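Local structure of ORF10 (Moritella marina, 6RIW) at residues Ser828-Asn833 and Met843-Lys848; His865-Gly870 and Cys877-Leu882. The protein forms, as the ketosynthase-chain length factor didomain of a polyunsaturated fatty acid synthase, the part that probably catalyses chain-extending condensation of acyl groups. All blocks are in the same frame, centred on the assembly; numbering follows the deposited sequence.

Both contacts lie in the second of the chain's two ketosynthase-family domains, in its C-terminal thiolase-like half, with centres about 12 Å apart. They come in series along the chain: interaction 1 joins the end of strand 826-828 and the turn leading into helix 831-834 to helix 841-854, and interaction 2 pairs strand 865-870, which follows that helix, with strand 876-884. Helix 841-854 links them physically. Its one side carries Ala844, Ser845 and Lys848 against residues 828-833, while Ile846 and the backbone of Ser845 pack on Ile868, Leu880 and Leu882 of the hairpin. Strand 797-801 lies between strands 826-828 and 865-870, so both contacts draw on neighbouring strands of the same sheet.

Interaction 1: Ser828-Asn833 and Met843-Lys848; sequences SSVKAN and MASIIK
Val830 and Lys848 lie alongside each other with their side chains running opposite ways, the valine against the aliphatic part of the lysine, with Val830 CB 3.7 Å from Lys848 CD. Lys848 starts with CG anti to its backbone N (chi1 168°) and stays extended beyond it, which carries NZ past the valine to Ser828. There NZ donates to Ser828 OG over 2.7 Å. A salt bridge to Glu801 and a water, 2.7 Å from Lys848 NZ, also grip the ammonium; the water donates to Asn833 OD1. Three partners thus hold a buried charge that Glu801 would largely offset.

The CG1 branch of Val830 rests on Ala844 CB, with 3.8 Å between Val830 CG1 and Ala844 CB, and also touches Ser845, while CG2 lies by Lys848 CB. Phe487 of helix 484-492 also touches Val830. Two waters link Ser845 OG to residues 828-833, one bonded to Ser829 OG and the other to Lys831 NZ. That same Ser829 OG accepts from Lys831 N over 3.0 Å, at an N-H...O angle of 161°. The arrangement is a serine-capped helix start, joined by a valine and a buried lysine to helix 841-854 within the thiolase-like fold of the second ketosynthase domain.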
loop_
_atom_site.group_PDB
_atom_site.type_symbol
_atom_site.label_atom_id
_atom_site.label_comp_id
_atom_site.label_asym_id
_atom_site.label_seq_id
_atom_site.Cartn_x
_atom_site.Cartn_y
_atom_site.Cartn_z
ATOM N N SER A 828 -24.332 -18.454 -4.904
ATOM C CA SER A 828 -23.985 -17.846 -6.185
ATOM C C SER A 828 -22.765 -16.952 -5.974
ATOM O O SER A 828 -22.292 -16.778 -4.849
ATOM C CB SER A 828 -25.167 -17.060 -6.766
ATOM O OG SER A 828 -25.387 -15.850 -6.042
ATOM N N SER A 829 -22.249 -16.380 -7.066
ATOM C CA SER A 829 -21.126 -15.441 -6.951
ATOM C C SER A 829 -21.198 -14.403 -8.058
ATOM O O SER A 829 -21.416 -14.734 -9.229
ATOM C CB SER A 829 -19.764 -16.143 -7.026
ATOM O OG SER A 829 -18.689 -15.196 -7.112
ATOM N N VAL A 830 -20.962 -13.146 -7.670
ATOM C CA VAL A 830 -20.880 -12.038 -8.592
ATOM C C VAL A 830 -19.764 -12.240 -9.609
ATOM O O VAL A 830 -19.763 -11.592 -10.657
ATOM C CB VAL A 830 -20.670 -10.736 -7.773
ATOM C CG1 VAL A 830 -19.263 -10.693 -7.177
ATOM C CG2 VAL A 830 -20.983 -9.509 -8.618
ATOM N N LYS A 831 -18.801 -13.114 -9.326
ATOM C CA LYS A 831 -17.720 -13.318 -10.305
ATOM C C LYS A 831 -18.225 -13.974 -11.589
ATOM O O LYS A 831 -17.592 -13.848 -12.655
ATOM C CB LYS A 831 -16.598 -14.153 -9.689
ATOM C CG LYS A 831 -15.927 -13.423 -8.518
ATOM C CD LYS A 831 -14.709 -14.198 -7.995
ATOM C CE LYS A 831 -14.069 -13.530 -6.746
ATOM N NZ LYS A 831 -15.091 -13.460 -5.631
ATOM N N ALA A 832 -19.350 -14.668 -11.513
ATOM C CA ALA A 832 -19.977 -15.181 -12.727
ATOM C C ALA A 832 -20.452 -14.056 -13.650
ATOM O O ALA A 832 -20.587 -14.270 -14.864
ATOM C CB ALA A 832 -21.130 -16.103 -12.343
ATOM N N ASN A 833 -20.720 -12.867 -13.110
ATOM C CA ASN A 833 -21.167 -11.742 -13.925
ATOM C C ASN A 833 -20.021 -10.846 -14.368
ATOM O O ASN A 833 -20.039 -10.355 -15.500
ATOM C CB ASN A 833 -22.206 -10.888 -13.165
ATOM C CG ASN A 833 -23.278 -11.729 -12.544
ATOM O OD1 ASN A 833 -23.157 -12.145 -11.398
ATOM N ND2 ASN A 833 -24.330 -12.017 -13.308
ATOM N N MET A 843 -15.581 -5.772 -2.731
ATOM C CA MET A 843 -16.541 -4.708 -3.034
ATOM C C MET A 843 -17.603 -5.179 -4.029
ATOM O O MET A 843 -18.791 -4.872 -3.862
ATOM C CB MET A 843 -15.812 -3.472 -3.563
ATOM C CG MET A 843 -16.655 -2.197 -3.582
ATOM S SD MET A 843 -17.278 -1.741 -1.953
ATOM C CE MET A 843 -15.743 -1.176 -1.178
ATOM N N ALA A 844 -17.207 -5.925 -5.067
ATOM C CA ALA A 844 -18.195 -6.487 -5.983
ATOM C C ALA A 844 -19.233 -7.330 -5.244
ATOM O O ALA A 844 -20.436 -7.223 -5.520
ATOM C CB ALA A 844 -17.512 -7.337 -7.065
ATOM N N SER A 845 -18.787 -8.186 -4.321
ATOM C CA SER A 845 -19.725 -9.041 -3.584
ATOM C C SER A 845 -20.646 -8.227 -2.685
ATOM O O SER A 845 -21.845 -8.528 -2.576
ATOM C CB SER A 845 -18.968 -10.047 -2.726
ATOM O OG SER A 845 -18.136 -10.864 -3.518
ATOM N N ILE A 846 -20.089 -7.246 -1.974
ATOM C CA ILE A 846 -20.909 -6.428 -1.076
ATOM C C ILE A 846 -21.950 -5.656 -1.870
ATOM O O ILE A 846 -23.130 -5.592 -1.489
ATOM C CB ILE A 846 -20.016 -5.488 -0.246
ATOM C CG1 ILE A 846 -19.317 -6.284 0.865
ATOM C CG2 ILE A 846 -20.859 -4.327 0.355
ATOM C CD1 ILE A 846 -18.257 -5.469 1.664
ATOM N N ILE A 847 -21.550 -5.080 -3.003
ATOM C CA ILE A 847 -22.488 -4.242 -3.750
ATOM C C ILE A 847 -23.585 -5.085 -4.407
ATOM O O ILE A 847 -24.768 -4.702 -4.376
ATOM C CB ILE A 847 -21.736 -3.377 -4.771
ATOM C CG1 ILE A 847 -20.943 -2.311 -3.995
ATOM C CG2 ILE A 847 -22.731 -2.724 -5.788
ATOM C CD1 ILE A 847 -20.205 -1.326 -4.888
ATOM N N LYS A 848 -23.229 -6.234 -5.008
ATOM C CA LYS A 848 -24.266 -7.152 -5.487
ATOM C C LYS A 848 -25.270 -7.466 -4.377
ATOM O O LYS A 848 -26.493 -7.408 -4.581
ATOM C CB LYS A 848 -23.660 -8.465 -5.990
ATOM C CG LYS A 848 -24.734 -9.550 -6.230
ATOM C CD LYS A 848 -24.147 -10.912 -6.622
ATOM C CE LYS A 848 -25.181 -12.044 -6.529
ATOM N NZ LYS A 848 -24.571 -13.376 -6.815
HETATM O O HOH W 1 -18.280 -13.659 -5.019
HETATM O O HOH W 2 -24.512 -13.209 -9.502
HETATM O O HOH W 3 -16.215 -10.697 -6.035
#

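Interaction 2: His865-Gly870 and Cys877-Leu882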
loop_
_atom_site.group_PDB
_atom_site.type_symbol
_atom_site.label_atom_id
_atom_site.label_comp_id
_atom_site.label_asym_id
_atom_site.label_seq_id
_atom_site.Cartn_x
_atom_site.Cartn_y
_atom_site.Cartn_z
ATOM N N HIS A 865 -31.485 -11.934 5.377
ATOM C CA HIS A 865 -30.057 -11.960 5.657
ATOM C C HIS A 865 -29.326 -12.749 4.586
ATOM O O HIS A 865 -29.761 -13.839 4.207
ATOM C CB HIS A 865 -29.777 -12.600 7.007
ATOM C CG HIS A 865 -30.508 -11.938 8.133
ATOM N ND1 HIS A 865 -30.076 -10.758 8.697
ATOM C CD2 HIS A 865 -31.655 -12.265 8.769
ATOM C CE1 HIS A 865 -30.916 -10.396 9.653
ATOM N NE2 HIS A 865 -31.883 -11.293 9.715
ATOM N N ILE A 866 -28.188 -12.220 4.138
ATOM C CA ILE A 866 -27.338 -12.910 3.172
ATOM C C ILE A 866 -25.926 -12.992 3.741
ATOM O O ILE A 866 -25.423 -12.018 4.310
ATOM C CB ILE A 866 -27.356 -12.204 1.801
ATOM C CG1 ILE A 866 -28.743 -12.335 1.158
ATOM C CG2 ILE A 866 -26.256 -12.777 0.847
ATOM C CD1 ILE A 866 -28.873 -11.562 -0.151
ATOM N N ALA A 867 -25.311 -14.168 3.638
ATOM C CA ALA A 867 -23.937 -14.366 4.066
ATOM C C ALA A 867 -23.002 -14.192 2.873
ATOM O O ALA A 867 -23.322 -14.619 1.756
ATOM C CB ALA A 867 -23.753 -15.756 4.679
ATOM N N ILE A 868 -21.848 -13.563 3.119
ATOM C CA ILE A 868 -20.768 -13.445 2.140
ATOM C C ILE A 868 -19.533 -14.118 2.720
ATOM O O ILE A 868 -19.178 -13.873 3.879
ATOM C CB ILE A 868 -20.460 -11.973 1.805
ATOM C CG1 ILE A 868 -21.751 -11.213 1.466
ATOM C CG2 ILE A 868 -19.381 -11.880 0.687
ATOM C CD1 ILE A 868 -21.508 -9.703 1.123
ATOM N N ASN A 869 -18.856 -14.930 1.905
ATOM C CA ASN A 869 -17.621 -15.586 2.302
ATOM C C ASN A 869 -16.456 -15.051 1.474
ATOM O O ASN A 869 -16.622 -14.691 0.309
ATOM C CB ASN A 869 -17.740 -17.110 2.135
ATOM C CG ASN A 869 -16.709 -17.868 2.950
ATOM O OD1 ASN A 869 -16.588 -17.668 4.161
ATOM N ND2 ASN A 869 -15.938 -18.729 2.284
ATOM N N GLY A 870 -15.283 -14.964 2.098
ATOM C CA GLY A 870 -14.082 -14.481 1.439
ATOM C C GLY A 870 -12.854 -15.298 1.790
ATOM O O GLY A 870 -12.663 -15.671 2.955
ATOM N N CYS A 877 -9.996 -16.422 6.413
ATOM C CA CYS A 877 -11.358 -16.477 5.928
ATOM C C CYS A 877 -12.123 -15.303 6.523
ATOM O O CYS A 877 -12.061 -15.070 7.734
ATOM C CB CYS A 877 -12.022 -17.795 6.314
ATOM S SG CYS A 877 -13.754 -17.782 5.824
ATOM N N ALA A 878 -12.813 -14.557 5.674
ATOM C CA ALA A 878 -13.728 -13.512 6.094
ATOM C C ALA A 878 -15.154 -14.003 5.885
ATOM O O ALA A 878 -15.444 -14.695 4.903
ATOM C CB ALA A 878 -13.496 -12.208 5.307
ATOM N N HIS A 879 -16.037 -13.664 6.816
ATOM C CA HIS A 879 -17.454 -13.978 6.658
ATOM C C HIS A 879 -18.284 -12.782 7.100
ATOM O O HIS A 879 -18.046 -12.223 8.179
ATOM C CB HIS A 879 -17.832 -15.226 7.468
ATOM C CG HIS A 879 -18.943 -16.036 6.861
ATOM N ND1 HIS A 879 -18.749 -16.920 5.815
ATOM C CD2 HIS A 879 -20.260 -16.107 7.176
ATOM C CE1 HIS A 879 -19.906 -17.488 5.507
ATOM N NE2 HIS A 879 -20.838 -17.014 6.322
ATOM N N LEU A 880 -19.246 -12.387 6.268
ATOM C CA LEU A 880 -20.061 -11.209 6.542
ATOM C C LEU A 880 -21.530 -11.587 6.510
ATOM O O LEU A 880 -21.941 -12.463 5.743
ATOM C CB LEU A 880 -19.843 -10.096 5.513
ATOM C CG LEU A 880 -18.469 -9.449 5.457
ATOM C CD1 LEU A 880 -17.532 -10.292 4.620
ATOM C CD2 LEU A 880 -18.594 -8.046 4.840
ATOM N N ILE A 881 -22.321 -10.893 7.319
ATOM C CA ILE A 881 -23.780 -10.989 7.261
ATOM C C ILE A 881 -24.317 -9.609 6.919
ATOM O O ILE A 881 -24.028 -8.640 7.628
ATOM C CB ILE A 881 -24.388 -11.472 8.591
ATOM C CG1 ILE A 881 -23.830 -12.838 9.011
ATOM C CG2 ILE A 881 -25.906 -11.468 8.478
ATOM C CD1 ILE A 881 -24.143 -13.984 8.002
ATOM N N LEU A 882 -25.088 -9.513 5.840
ATOM C CA LEU A 882 -25.762 -8.281 5.462
ATOM C C LEU A 882 -27.263 -8.503 5.572
ATOM O O LEU A 882 -27.743 -9.629 5.401
ATOM C CB LEU A 882 -25.421 -7.868 4.025
ATOM C CG LEU A 882 -24.136 -7.056 3.854
ATOM C CD1 LEU A 882 -22.899 -7.923 4.186
ATOM C CD2 LEU A 882 -24.068 -6.491 2.442
#
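Asn869 and His879 face each other as a non-hydrogen-bonded pair and join through their side chains. Asn869 CG is anti to its backbone N (chi1 -160°), bringing the amide over toward the histidine, whose ND1 donates to Asn869 OD1 across 2.8 Å. The oxygen lies in the plane of the imidazole, at its edge, although the amide and ring planes are turned 59° apart. One ring face receives the backbone oxygen of Ile868, 3.6 Å above the plane and offset toward the rim. Beyond the hairpin, His879 NE2 bonds Tyr822 OH and Asn869 ND2 bonds Glu814, so the ring is held at both nitrogens and the amide at both ends. His879 NE2 also lies 3.6 Å from Ala867 CB. An alanine in place of His879 would probably leave Asn869 OD1 and the Tyr822 hydroxyl without this partner and open a gap beside Ala867. On the sheet face that carries Asn869 and His879, Ala867 CB meets Ile881 CD1 at 3.8 Å, and Ile779, Ala783 and Leu787 of helix 776-790 pack over this side.

The opposite face of the sheet, with Ile868, Leu880 and Leu882, is apolar. Ile868 CG1 stands anti to its carbonyl carbon (chi1 -50°) and the side chain continues extended to CD1, which meets Leu882 CD1 at 3.8 Å, the two side chains crossing at a slant; Thr849 and Leu853 of helix 841-854 cover them. Two reciprocal N-H...O bonds join each of the hydrogen-bonded pairs Ile866-Leu882, Ile868-Leu880 and Gly870-Ala878. This is an antiparallel beta hairpin between two helix layers, characteristic of the C-terminal half of the thiolase-like ketosynthase fold.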